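Cellulose binding protein (Clavibacter michiganensis subsp. michiganensis, PDB 4JCW) is probably an endoglucanase that hydrolyses beta-1,4-glucosidic linkages in cellulose, represented here by its expansin-like part, which binds beta-1,4-linked glucose chains. Local coordinates at residues V110-K115 against P182-A187. Residues are numbered along the deposited sequence; the frame is centred on the assembly and turned at random.
Sequences VAIRVK and PGLRMA. With BGC (beta-D-glucopyranose), chain C; BGC (beta-D-glucopyranose), chain B.
In the C-terminal, expansin-type beta-sandwich domain, strand 111-114 of one sheet meets the corner at which strand 178-184 ends and the chain turns toward strand 191-193. Across the interior, CG1 of Ile112 lies 4.0 Å from CD2 of Leu184, the two branched side chains crossing at about a right angle. Both are buried among other aliphatic groups, Ile112 resting also on Val127 and Leu184 on Leu167 and Val169, a setting that suits residues without polar ends. Val114, two residues further along the strand, points the same way and meets three residues. Its CB faces the carbonyl O of Ala187 at 3.8 Å and its CG2 reaches to 3.6 Å from the carbonyl O of Arg185, while CG1, anti to the backbone N (chi1 174°), meets SD of Met186 at 4.0 Å. The CB of Met186 points away from the strand, but bends at chi2 and chi3 fold the flexible thioether back to Val114. No direct hydrogen bond joins the segments; instead a water accepts from Val114 N at 2.8 Å and donates to Ala187 O at 2.7 Å. Gly183 and Leu184, both facing Leu167, form a G1 beta bulge, and glycine readily takes the positive phi (71°). Past this corner, Met186 centres an inverse gamma turn, with a weak bond from Ala187 N to Arg185 O. Just beyond the strand end, the CB of Lys115 points away from this packing, and its NZ donates at 2.6 Å to O6 of the chain C glucose and to O3 of the chain B glucose, with a longer bond to O5 of the former. Aliphatic packing and a sugar-binding lysine fit the immunoglobulin-like, carbohydrate-binding C-terminal domain of expansins.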
ATOM      1  N   VAL A 110     -15.053 -17.635  -4.157  1.00 19.30           N
ATOM      2  CA  VAL A 110     -13.796 -16.913  -4.315  1.00 20.88           C
ATOM      3  C   VAL A 110     -14.035 -15.624  -5.092  1.00 23.26           C
ATOM      4  O   VAL A 110     -14.777 -15.612  -6.074  1.00 24.02           O
ATOM      5  CB  VAL A 110     -12.747 -17.772  -5.068  1.00 19.94           C
ATOM      6  CG1 VAL A 110     -11.483 -16.969  -5.351  1.00 19.46           C
ATOM      7  CG2 VAL A 110     -12.409 -19.022  -4.279  1.00 16.84           C
ATOM      8  N   ALA A 111     -13.438 -14.531  -4.634  1.00 19.98           N
ATOM      9  CA  ALA A 111     -13.493 -13.283  -5.383  1.00 19.21           C
ATOM     10  C   ALA A 111     -12.087 -12.759  -5.630  1.00 20.08           C
ATOM     11  O   ALA A 111     -11.125 -13.167  -4.959  1.00 18.87           O
ATOM     12  CB  ALA A 111     -14.345 -12.249  -4.658  1.00 17.88           C
ATOM     13  N   ILE A 112     -11.958 -11.873  -6.615  1.00 18.85           N
ATOM     14  CA  ILE A 112     -10.658 -11.291  -6.929  1.00 16.55           C
ATOM     15  C   ILE A 112     -10.761  -9.775  -7.000  1.00 14.75           C
ATOM     16  O   ILE A 112     -11.701  -9.233  -7.585  1.00 17.87           O
ATOM     17  CB  ILE A 112     -10.113 -11.833  -8.268  1.00 18.13           C
ATOM     18  CG1 ILE A 112      -9.904 -13.346  -8.197  1.00 21.65           C
ATOM     19  CG2 ILE A 112      -8.808 -11.152  -8.635  1.00 17.68           C
ATOM     20  CD1 ILE A 112      -8.762 -13.775  -7.316  1.00 20.94           C
ATOM     21  N   ARG A 113      -9.815  -9.083  -6.372  1.00 15.21           N
ATOM     22  CA  ARG A 113      -9.749  -7.635  -6.494  1.00 20.82           C
ATOM     23  C   ARG A 113      -8.404  -7.205  -7.067  1.00 15.81           C
ATOM     24  O   ARG A 113      -7.364  -7.583  -6.552  1.00 14.80           O
ATOM     25  CB  ARG A 113      -9.977  -6.953  -5.148  1.00 19.16           C
ATOM     26  CG  ARG A 113      -9.897  -5.445  -5.248  1.00 25.50           C
ATOM     27  CD  ARG A 113     -10.385  -4.795  -3.990  1.00 27.76           C
ATOM     28  NE  ARG A 113      -9.523  -5.074  -2.851  1.00 23.68           N
ATOM     29  CZ  ARG A 113      -9.417  -4.246  -1.817  1.00 23.83           C
ATOM     30  NH1 ARG A 113     -10.123  -3.129  -1.830  1.00 19.49           N
ATOM     31  NH2 ARG A 113      -8.622  -4.528  -0.790  1.00 20.77           N
ATOM     32  N   VAL A 114      -8.442  -6.420  -8.135  1.00 20.25           N
ATOM     33  CA  VAL A 114      -7.227  -5.863  -8.720  1.00 16.12           C
ATOM     34  C   VAL A 114      -6.864  -4.596  -7.945  1.00 16.76           C
ATOM     35  O   VAL A 114      -7.742  -3.787  -7.641  1.00 17.97           O
ATOM     36  CB  VAL A 114      -7.448  -5.559 -10.210  1.00 18.18           C
ATOM     37  CG1 VAL A 114      -6.246  -4.855 -10.801  1.00 17.42           C
ATOM     38  CG2 VAL A 114      -7.743  -6.860 -10.971  1.00 17.30           C
ATOM     39  N   LYS A 115      -5.582  -4.441  -7.608  1.00 15.35           N
ATOM     40  CA  LYS A 115      -5.118  -3.300  -6.810  1.00 17.34           C
ATOM     41  C   LYS A 115      -5.304  -1.970  -7.531  1.00 17.14           C
ATOM     42  O   LYS A 115      -5.132  -1.889  -8.755  1.00 18.81           O
ATOM     43  CB  LYS A 115      -3.639  -3.450  -6.442  1.00 14.65           C
ATOM     44  CG  LYS A 115      -3.223  -2.547  -5.274  1.00 15.76           C
ATOM     45  CD  LYS A 115      -1.792  -2.781  -4.851  1.00 14.87           C
ATOM     46  CE  LYS A 115      -1.441  -1.948  -3.611  1.00 18.05           C
ATOM     47  NZ  LYS A 115      -1.521  -0.476  -3.867  1.00 17.44           N
ATOM     48  N   PRO A 182     -11.172 -17.570 -15.186  1.00 28.57           N
ATOM     49  CA  PRO A 182     -10.970 -16.906 -16.481  1.00 26.72           C
ATOM     50  C   PRO A 182     -11.707 -15.574 -16.615  1.00 28.83           C
ATOM     51  O   PRO A 182     -12.581 -15.264 -15.806  1.00 30.20           O
ATOM     52  CB  PRO A 182     -11.510 -17.926 -17.486  1.00 34.58           C
ATOM     53  CG  PRO A 182     -12.401 -18.852 -16.696  1.00 35.92           C
ATOM     54  CD  PRO A 182     -12.265 -18.560 -15.233  1.00 28.23           C
ATOM     55  N   GLY A 183     -11.324 -14.787 -17.617  1.00 32.07           N
ATOM     56  CA  GLY A 183     -12.039 -13.572 -17.967  1.00 34.18           C
ATOM     57  C   GLY A 183     -11.916 -12.423 -16.983  1.00 32.26           C
ATOM     58  O   GLY A 183     -12.720 -11.488 -17.008  1.00 33.20           O
ATOM     59  N   LEU A 184     -10.924 -12.484 -16.103  1.00 25.67           N
ATOM     60  CA  LEU A 184     -10.759 -11.430 -15.105  1.00 21.20           C
ATOM     61  C   LEU A 184     -10.326 -10.129 -15.771  1.00 32.28           C
ATOM     62  O   LEU A 184      -9.405 -10.114 -16.584  1.00 31.51           O
ATOM     63  CB  LEU A 184      -9.749 -11.832 -14.029  1.00 19.87           C
ATOM     64  CG  LEU A 184     -10.283 -12.592 -12.810  1.00 30.58           C
ATOM     65  CD1 LEU A 184     -11.461 -13.476 -13.151  1.00 39.72           C
ATOM     66  CD2 LEU A 184      -9.175 -13.394 -12.142  1.00 35.05           C
ATOM     67  N   ARG A 185     -10.995  -9.038 -15.411  1.00 20.95           N
ATOM     68  CA  ARG A 185     -10.750  -7.748 -16.046  1.00 22.16           C
ATOM     69  C   ARG A 185      -9.699  -6.900 -15.321  1.00 17.95           C
ATOM     70  O   ARG A 185      -9.576  -6.939 -14.096  1.00 18.77           O
ATOM     71  CB  ARG A 185     -12.056  -6.958 -16.156  1.00 23.70           C
ATOM     72  CG  ARG A 185     -13.013  -7.474 -17.215  1.00 31.35           C
ATOM     73  CD  ARG A 185     -14.357  -6.760 -17.129  1.00 29.11           C
ATOM     74  NE  ARG A 185     -15.036  -7.043 -15.867  1.00 25.96           N
ATOM     75  CZ  ARG A 185     -15.252  -6.155 -14.900  1.00 36.76           C
ATOM     76  NH1 ARG A 185     -14.845  -4.901 -15.034  1.00 33.47           N
ATOM     77  NH2 ARG A 185     -15.885  -6.526 -13.795  1.00 40.81           N
ATOM     78  N   MET A 186      -8.942  -6.126 -16.087  1.00 29.74           N
ATOM     79  CA  MET A 186      -8.044  -5.154 -15.486  1.00 26.26           C
ATOM     80  C   MET A 186      -8.910  -4.011 -14.985  1.00 27.31           C
ATOM     81  O   MET A 186      -9.038  -2.979 -15.642  1.00 26.23           O
ATOM     82  CB  MET A 186      -7.012  -4.656 -16.500  1.00 26.42           C
ATOM     83  CG  MET A 186      -5.986  -3.691 -15.926  1.00 28.03           C
ATOM     84  SD  MET A 186      -5.043  -4.337 -14.532  1.00 29.63           S
ATOM     85  CE  MET A 186      -4.380  -5.850 -15.216  1.00 32.18           C
ATOM     86  N   ALA A 187      -9.527  -4.222 -13.825  1.00 24.92           N
ATOM     87  CA  ALA A 187     -10.480  -3.269 -13.268  1.00 25.40           C
ATOM     88  C   ALA A 187     -10.079  -2.943 -11.833  1.00 25.66           C
ATOM     89  O   ALA A 187     -10.590  -3.549 -10.887  1.00 25.95           O
ATOM     90  CB  ALA A 187     -11.884  -3.853 -13.313  1.00 26.59           C
TER
HETATM   91  C2  BGC C   4       3.372  -1.386  -3.830  0.52 14.36           C
HETATM   92  C3  BGC C   4       3.903  -0.570  -4.981  0.52 14.51           C
HETATM   93  C4  BGC C   4       2.724   0.087  -5.708  0.52 15.86           C
HETATM   94  C5  BGC C   4       1.984   0.981  -4.734  0.52 13.27           C
HETATM   95  C6  BGC C   4       0.730   1.526  -5.444  0.52 19.12           C
HETATM   96  C1  BGC C   4       2.637  -0.449  -2.936  0.52 13.50           C
HETATM   97  O2  BGC C   4       4.464  -1.949  -3.077  0.52 12.54           O
HETATM   98  O3  BGC C   4       4.581  -1.529  -5.786  0.52 12.77           O
HETATM   99  O4  BGC C   4       3.069   0.919  -6.850  0.52 19.63           O
HETATM  100  O5  BGC C   4       1.533   0.181  -3.629  0.52 15.45           O
HETATM  101  O6  BGC C   4      -0.147   0.478  -5.900  0.52 17.90           O
HETATM  102  C2  BGC B   3      -0.270   0.043   0.704  0.52 13.55           C
HETATM  103  C3  BGC B   3       0.128  -0.535  -0.645  0.52 13.44           C
HETATM  104  C4  BGC B   3       1.628  -0.693  -0.669  0.52 16.14           C
HETATM  105  C5  BGC B   3       2.110  -1.568   0.423  0.52 11.72           C
HETATM  106  C6  BGC B   3       3.640  -1.468   0.329  0.52 10.50           C
HETATM  107  C1  BGC B   3       0.220  -0.967   1.765  0.52 15.61           C
HETATM  108  O2  BGC B   3      -1.710   0.239   0.822  0.52  8.58           O
HETATM  109  O3  BGC B   3      -0.307   0.369  -1.671  0.52 13.06           O
HETATM  110  O4  BGC B   3       2.166  -1.234  -1.867  0.52 15.24           O
HETATM  111  O5  BGC B   3       1.674  -1.051   1.679  0.52 14.65           O
HETATM  112  O6  BGC B   3       4.282  -2.231   1.330  0.52 16.59           O
HETATM  113  O   HOH W   1     -10.709  -5.951  -9.745  1.00 20.40           O